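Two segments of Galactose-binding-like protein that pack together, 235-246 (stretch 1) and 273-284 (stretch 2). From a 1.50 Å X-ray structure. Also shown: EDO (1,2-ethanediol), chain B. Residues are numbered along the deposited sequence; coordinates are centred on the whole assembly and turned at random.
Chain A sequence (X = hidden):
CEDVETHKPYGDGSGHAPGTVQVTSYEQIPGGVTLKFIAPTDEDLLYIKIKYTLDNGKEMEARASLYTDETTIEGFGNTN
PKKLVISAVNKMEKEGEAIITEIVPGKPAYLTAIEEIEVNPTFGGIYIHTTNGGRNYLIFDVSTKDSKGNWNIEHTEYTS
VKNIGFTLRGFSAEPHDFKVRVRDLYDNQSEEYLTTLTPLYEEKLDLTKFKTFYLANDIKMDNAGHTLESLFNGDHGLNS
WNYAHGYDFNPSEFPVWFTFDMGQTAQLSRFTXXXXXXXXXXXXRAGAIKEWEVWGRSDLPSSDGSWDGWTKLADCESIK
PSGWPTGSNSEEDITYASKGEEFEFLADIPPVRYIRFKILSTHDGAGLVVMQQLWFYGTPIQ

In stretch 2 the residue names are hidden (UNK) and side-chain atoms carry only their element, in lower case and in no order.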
# COMPACT_ATOMS: atom_id res chain seq x y z
N ASP A 235 -8.64 -10.35 -16.18
CA ASP A 235 -8.02 -10.47 -17.52
C ASP A 235 -6.72 -9.65 -17.48
O ASP A 235 -6.72 -8.43 -17.37
CB ASP A 235 -8.96 -9.90 -18.59
CG ASP A 235 -8.48 -10.00 -20.07
OD1 ASP A 235 -7.35 -10.53 -20.39
OD2 ASP A 235 -9.25 -9.54 -20.96
N HIS A 236 -5.59 -10.35 -17.62
CA HIS A 236 -4.31 -9.65 -17.59
C HIS A 236 -3.28 -10.50 -18.36
O HIS A 236 -3.60 -11.61 -18.80
CB HIS A 236 -3.89 -9.44 -16.14
CG HIS A 236 -3.52 -10.72 -15.44
ND1 HIS A 236 -4.54 -11.68 -15.11
CD2 HIS A 236 -2.34 -11.33 -15.19
CE1 HIS A 236 -3.94 -12.76 -14.56
NE2 HIS A 236 -2.61 -12.54 -14.57
N GLY A 237 -2.11 -9.88 -18.62
CA GLY A 237 -0.96 -10.55 -19.20
C GLY A 237 -0.57 -9.92 -20.54
O GLY A 237 -1.24 -8.97 -21.06
N LEU A 238 0.50 -10.43 -21.10
CA LEU A 238 1.17 -9.83 -22.26
C LEU A 238 0.22 -9.64 -23.41
O LEU A 238 0.15 -8.54 -24.01
CB LEU A 238 2.33 -10.73 -22.69
CG LEU A 238 3.14 -10.17 -23.85
CD1 LEU A 238 3.86 -8.84 -23.48
CD2 LEU A 238 4.21 -11.23 -24.27
N ASN A 239 -0.57 -10.69 -23.71
CA ASN A 239 -1.42 -10.71 -24.88
C ASN A 239 -2.84 -10.17 -24.62
O ASN A 239 -3.74 -10.36 -25.43
CB ASN A 239 -1.41 -12.06 -25.58
CG ASN A 239 -0.17 -12.30 -26.39
OD1 ASN A 239 0.56 -11.34 -26.68
ND2 ASN A 239 0.11 -13.56 -26.71
N SER A 240 -3.10 -9.69 -23.41
CA SER A 240 -4.42 -9.20 -23.05
C SER A 240 -4.73 -7.84 -23.70
O SER A 240 -3.83 -6.96 -23.78
CB SER A 240 -4.49 -9.06 -21.57
OG SER A 240 -5.74 -8.51 -21.14
N TRP A 241 -6.00 -7.71 -24.10
CA TRP A 241 -6.54 -6.42 -24.59
C TRP A 241 -7.33 -5.70 -23.48
O TRP A 241 -8.05 -4.70 -23.72
CB TRP A 241 -7.41 -6.62 -25.87
CG TRP A 241 -6.66 -6.11 -27.08
CD1 TRP A 241 -6.98 -4.98 -27.82
CD2 TRP A 241 -5.47 -6.65 -27.69
NE1 TRP A 241 -6.06 -4.82 -28.80
CE2 TRP A 241 -5.11 -5.79 -28.73
CE3 TRP A 241 -4.62 -7.73 -27.37
CZ2 TRP A 241 -4.02 -6.03 -29.56
CZ3 TRP A 241 -3.50 -7.95 -28.15
CH2 TRP A 241 -3.20 -7.08 -29.22
N ASN A 242 -7.24 -6.18 -22.22
CA ASN A 242 -8.06 -5.54 -21.18
C ASN A 242 -7.41 -4.25 -20.66
O ASN A 242 -6.19 -4.07 -20.70
CB ASN A 242 -8.03 -6.48 -19.97
CG ASN A 242 -9.03 -6.06 -18.90
OD1 ASN A 242 -10.19 -5.81 -19.21
ND2 ASN A 242 -8.58 -5.76 -17.69
N TYR A 243 -8.28 -3.29 -20.26
CA TYR A 243 -7.70 -2.10 -19.63
C TYR A 243 -8.86 -1.31 -19.02
O TYR A 243 -10.02 -1.59 -19.28
CB TYR A 243 -7.13 -1.15 -20.72
CG TYR A 243 -8.02 -0.91 -21.92
CD1 TYR A 243 -9.12 0.00 -21.89
CD2 TYR A 243 -7.77 -1.55 -23.14
CE1 TYR A 243 -9.96 0.19 -22.99
CE2 TYR A 243 -8.59 -1.38 -24.23
CZ TYR A 243 -9.64 -0.45 -24.19
OH TYR A 243 -10.42 -0.36 -25.29
N ALA A 244 -8.50 -0.39 -18.11
CA ALA A 244 -9.35 0.78 -17.83
C ALA A 244 -8.59 1.98 -18.40
O ALA A 244 -7.36 2.14 -18.19
CB ALA A 244 -9.57 0.98 -16.33
N HIS A 245 -9.29 2.87 -19.10
CA HIS A 245 -8.63 3.88 -19.95
C HIS A 245 -9.24 5.23 -19.66
O HIS A 245 -10.47 5.35 -19.62
CB HIS A 245 -8.94 3.53 -21.43
CG HIS A 245 -8.05 4.20 -22.42
ND1 HIS A 245 -7.98 5.60 -22.60
CD2 HIS A 245 -7.22 3.68 -23.36
CE1 HIS A 245 -7.10 5.85 -23.57
NE2 HIS A 245 -6.69 4.69 -24.10
N GLY A 246 -8.32 6.18 -19.28
CA GLY A 246 -8.80 7.56 -19.09
C GLY A 246 -8.86 8.42 -20.35
O GLY A 246 -8.93 7.91 -21.46
N UNK A 273 0.30 -4.67 -9.78
CA UNK A 273 -0.24 -3.74 -10.78
C UNK A 273 0.26 -4.19 -12.15
O UNK A 273 1.44 -4.55 -12.32
c UNK A 273 0.35 -2.33 -10.49
o UNK A 273 -0.17 -1.45 -11.46
N UNK A 274 -0.67 -4.31 -13.12
CA UNK A 274 -0.29 -4.55 -14.50
C UNK A 274 -0.63 -3.39 -15.40
O UNK A 274 -1.73 -2.86 -15.32
c UNK A 274 -0.55 -9.92 -12.26
c UNK A 274 -1.01 -7.73 -13.33
c UNK A 274 0.30 -7.92 -15.16
c UNK A 274 -2.06 -8.31 -11.25
c UNK A 274 -1.04 -5.76 -15.08
c UNK A 274 -1.41 -9.56 -11.24
n UNK A 274 0.41 -9.10 -14.46
c UNK A 274 -0.38 -9.00 -13.33
c UNK A 274 -1.84 -7.38 -12.25
c UNK A 274 -0.55 -7.07 -14.52
N UNK A 275 0.36 -3.02 -16.26
CA UNK A 275 0.15 -2.01 -17.29
C UNK A 275 -0.64 -2.62 -18.47
O UNK A 275 -0.56 -3.82 -18.74
c UNK A 275 3.72 -0.56 -17.43
c UNK A 275 2.33 -0.77 -16.86
n UNK A 275 4.71 -0.78 -16.59
o UNK A 275 3.88 -0.18 -18.60
c UNK A 275 1.50 -1.56 -17.88
N UNK A 276 -1.33 -1.73 -19.23
CA UNK A 276 -2.00 -2.20 -20.46
C UNK A 276 -0.86 -2.57 -21.42
O UNK A 276 0.20 -1.93 -21.50
c UNK A 276 -3.11 1.54 -24.21
c UNK A 276 -3.38 -1.28 -22.45
c UNK A 276 -2.83 -1.02 -21.04
c UNK A 276 -2.44 -0.79 -23.53
n UNK A 276 -4.01 1.05 -25.10
n UNK A 276 -2.96 2.82 -24.01
n UNK A 276 -2.32 0.70 -23.49
N UNK A 277 -1.08 -3.64 -22.22
CA UNK A 277 0.00 -4.30 -22.92
C UNK A 277 -0.28 -4.45 -24.41
O UNK A 277 0.51 -3.95 -25.21
o UNK A 277 -0.97 -6.39 -22.34
c UNK A 277 0.26 -5.63 -22.25
N UNK A 278 -1.34 -5.20 -24.81
CA UNK A 278 -1.72 -5.42 -26.20
C UNK A 278 -0.53 -5.95 -26.99
O UNK A 278 -0.23 -5.52 -28.13
c UNK A 278 -2.27 -4.11 -26.82
c UNK A 278 -5.49 -2.03 -25.75
s UNK A 278 -4.14 -2.20 -26.79
c UNK A 278 -3.54 -3.69 -26.12
N UNK A 279 0.12 -6.95 -26.41
CA UNK A 279 1.23 -7.60 -27.08
C UNK A 279 2.62 -7.15 -26.59
O UNK A 279 3.64 -7.78 -26.87
N UNK A 280 2.66 -6.06 -25.85
CA UNK A 280 3.85 -5.51 -25.20
C UNK A 280 4.26 -4.11 -25.66
O UNK A 280 5.01 -3.43 -24.93
N UNK A 281 3.82 -3.68 -26.85
CA UNK A 281 4.39 -2.43 -27.33
C UNK A 281 3.86 -1.23 -26.55
O UNK A 281 4.43 -0.15 -26.62
c UNK A 281 4.15 -2.22 -28.81
o UNK A 281 2.77 -2.09 -29.05
N UNK A 282 2.78 -1.41 -25.78
CA UNK A 282 2.19 -0.32 -25.00
C UNK A 282 2.80 -0.15 -23.61
O UNK A 282 2.43 0.77 -22.88
o UNK A 282 -1.74 1.28 -29.77
c UNK A 282 -0.12 -0.90 -27.27
c UNK A 282 -1.19 0.83 -28.58
c UNK A 282 -1.01 1.75 -27.52
c UNK A 282 -0.69 -0.47 -28.47
c UNK A 282 -0.51 1.28 -26.31
c UNK A 282 0.06 0.00 -26.21
c UNK A 282 0.67 -0.46 -24.92
N UNK A 283 3.65 -1.10 -23.21
CA UNK A 283 4.30 -0.90 -21.93
C UNK A 283 5.11 0.40 -21.88
O UNK A 283 5.76 0.84 -22.85
c UNK A 283 2.58 -4.55 -20.12
c UNK A 283 5.17 -2.12 -21.53
c UNK A 283 4.91 -4.63 -21.63
c UNK A 283 4.25 -5.83 -21.30
c UNK A 283 3.13 -5.78 -20.48
c UNK A 283 3.25 -3.36 -20.43
c UNK A 283 4.42 -3.38 -21.21
o UNK A 283 2.44 -6.93 -20.18
N UNK A 284 5.09 1.00 -20.70
CA UNK A 284 5.95 2.13 -20.34
C UNK A 284 5.67 3.35 -21.25
O UNK A 284 6.58 4.13 -21.54
c UNK A 284 8.34 -1.18 -17.37
c UNK A 284 8.09 0.13 -16.99
c UNK A 284 7.81 1.06 -17.99
c UNK A 284 8.23 -1.57 -18.70
c UNK A 284 7.74 0.69 -19.33
c UNK A 284 7.43 1.69 -20.41
c UNK A 284 7.97 -0.61 -19.69
o UNK A 284 8.58 -2.08 -16.37
C1 EDO B . -7.77 1.11 -27.40
O1 EDO B . -6.64 0.45 -27.96
C2 EDO B . -7.34 1.96 -26.26
O2 EDO B . -6.06 2.65 -26.37
O HOH W 1 2.98 -10.93 -27.87
O HOH W 2 -3.98 -4.75 -22.16
O HOH W 3 -4.44 4.76 -25.72

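Position 273 carries one carbon and one oxygen, a hydroxymethyl group out of reach of stretch 1: Ser273. Position 274 has one carbon, then fused five- and six-membered rings of eight carbons and one nitrogen, and a face of this ring system meets the ring of His236. Only tryptophan fits; in Trp274, CE2 comes 3.6 Å from CD2 of His236, with the ring planes inclined at 54°.

Position 275 shows three carbons, the third bearing an oxygen and a nitrogen, and points away from stretch 1. The amide is that of Gln275, which takes the backbone N of position 284 on its OE1 at 2.7 Å.

At 276, three carbons and a nitrogen lead to a carbon with two more nitrogens, a guanidinium; the chain passes CB of Tyr243 and its end nears the His245 ring. This is Arg276, its CG 4.1 Å from CB of Tyr243. The ethanediol, probably from the crystallisation liquor, meets its charged end, NH1 donating to EDO O2 at 2.9 Å, while water 3 joins NH2 to NE2 of His245.

Position 277 has one carbon and one oxygen, the oxygen 2.9 Å from both Gly237 O and Leu238 O. This is Ser277; its single proton can serve either carbonyl, and the geometry leaves the choice open.

Position 278 is an unbranched chain of two carbons, sulfur and carbon; it lies over one face of the Trp241 ring, and its last carbon reaches CD2 of Tyr243. This is Met278, with CG 3.7 Å from the centroid of the Trp241 five-membered ring and CE 3.5 Å from CD2 of Tyr243.

Positions 279 and 280 have no side-chain atoms. The N of 279 is 2.9 Å from Leu238 O, and the CA of 280 is 3.7 Å from CD1 of Leu238. These are Gly279 and Gly280. Their backbone angles would jam a CB against the preceding carbonyl, and at Gly280 an ideal CB would also fall 3.3 Å from CD1 of Leu238.

Position 281, one carbon and one oxygen, without contact, is Ser281. Positions 282, 283 and 284 each bear a carbon and a six-carbon ring with an oxygen; of the three, 283 alone touches stretch 1, a ring carbon meeting CD1 of Leu238. They are Tyr282, Tyr283 and Tyr284, and CE2 of Tyr283 is 3.7 Å from CD1 of Leu238.

The contact works by pairing two turns. The Gly237–Ser240 turn presents carbonyls to the Ser277–Gly280 turn: Gly279 N donates to Leu238 O and Met278 N to Ser240 O at 3.2 Å. Water 2 extends this polar seam, donating to Ser240 O and Asn242 O and accepting from Ser277 N. The rule is backbone pairing at Met278 and Gly279, with glycines at 279 and 280 taking the turn's backbone angles, flanked by Met278 and Leu238 packing on aromatic rings.

Stretch 2 (273-284) SWQRSMGGSYYY
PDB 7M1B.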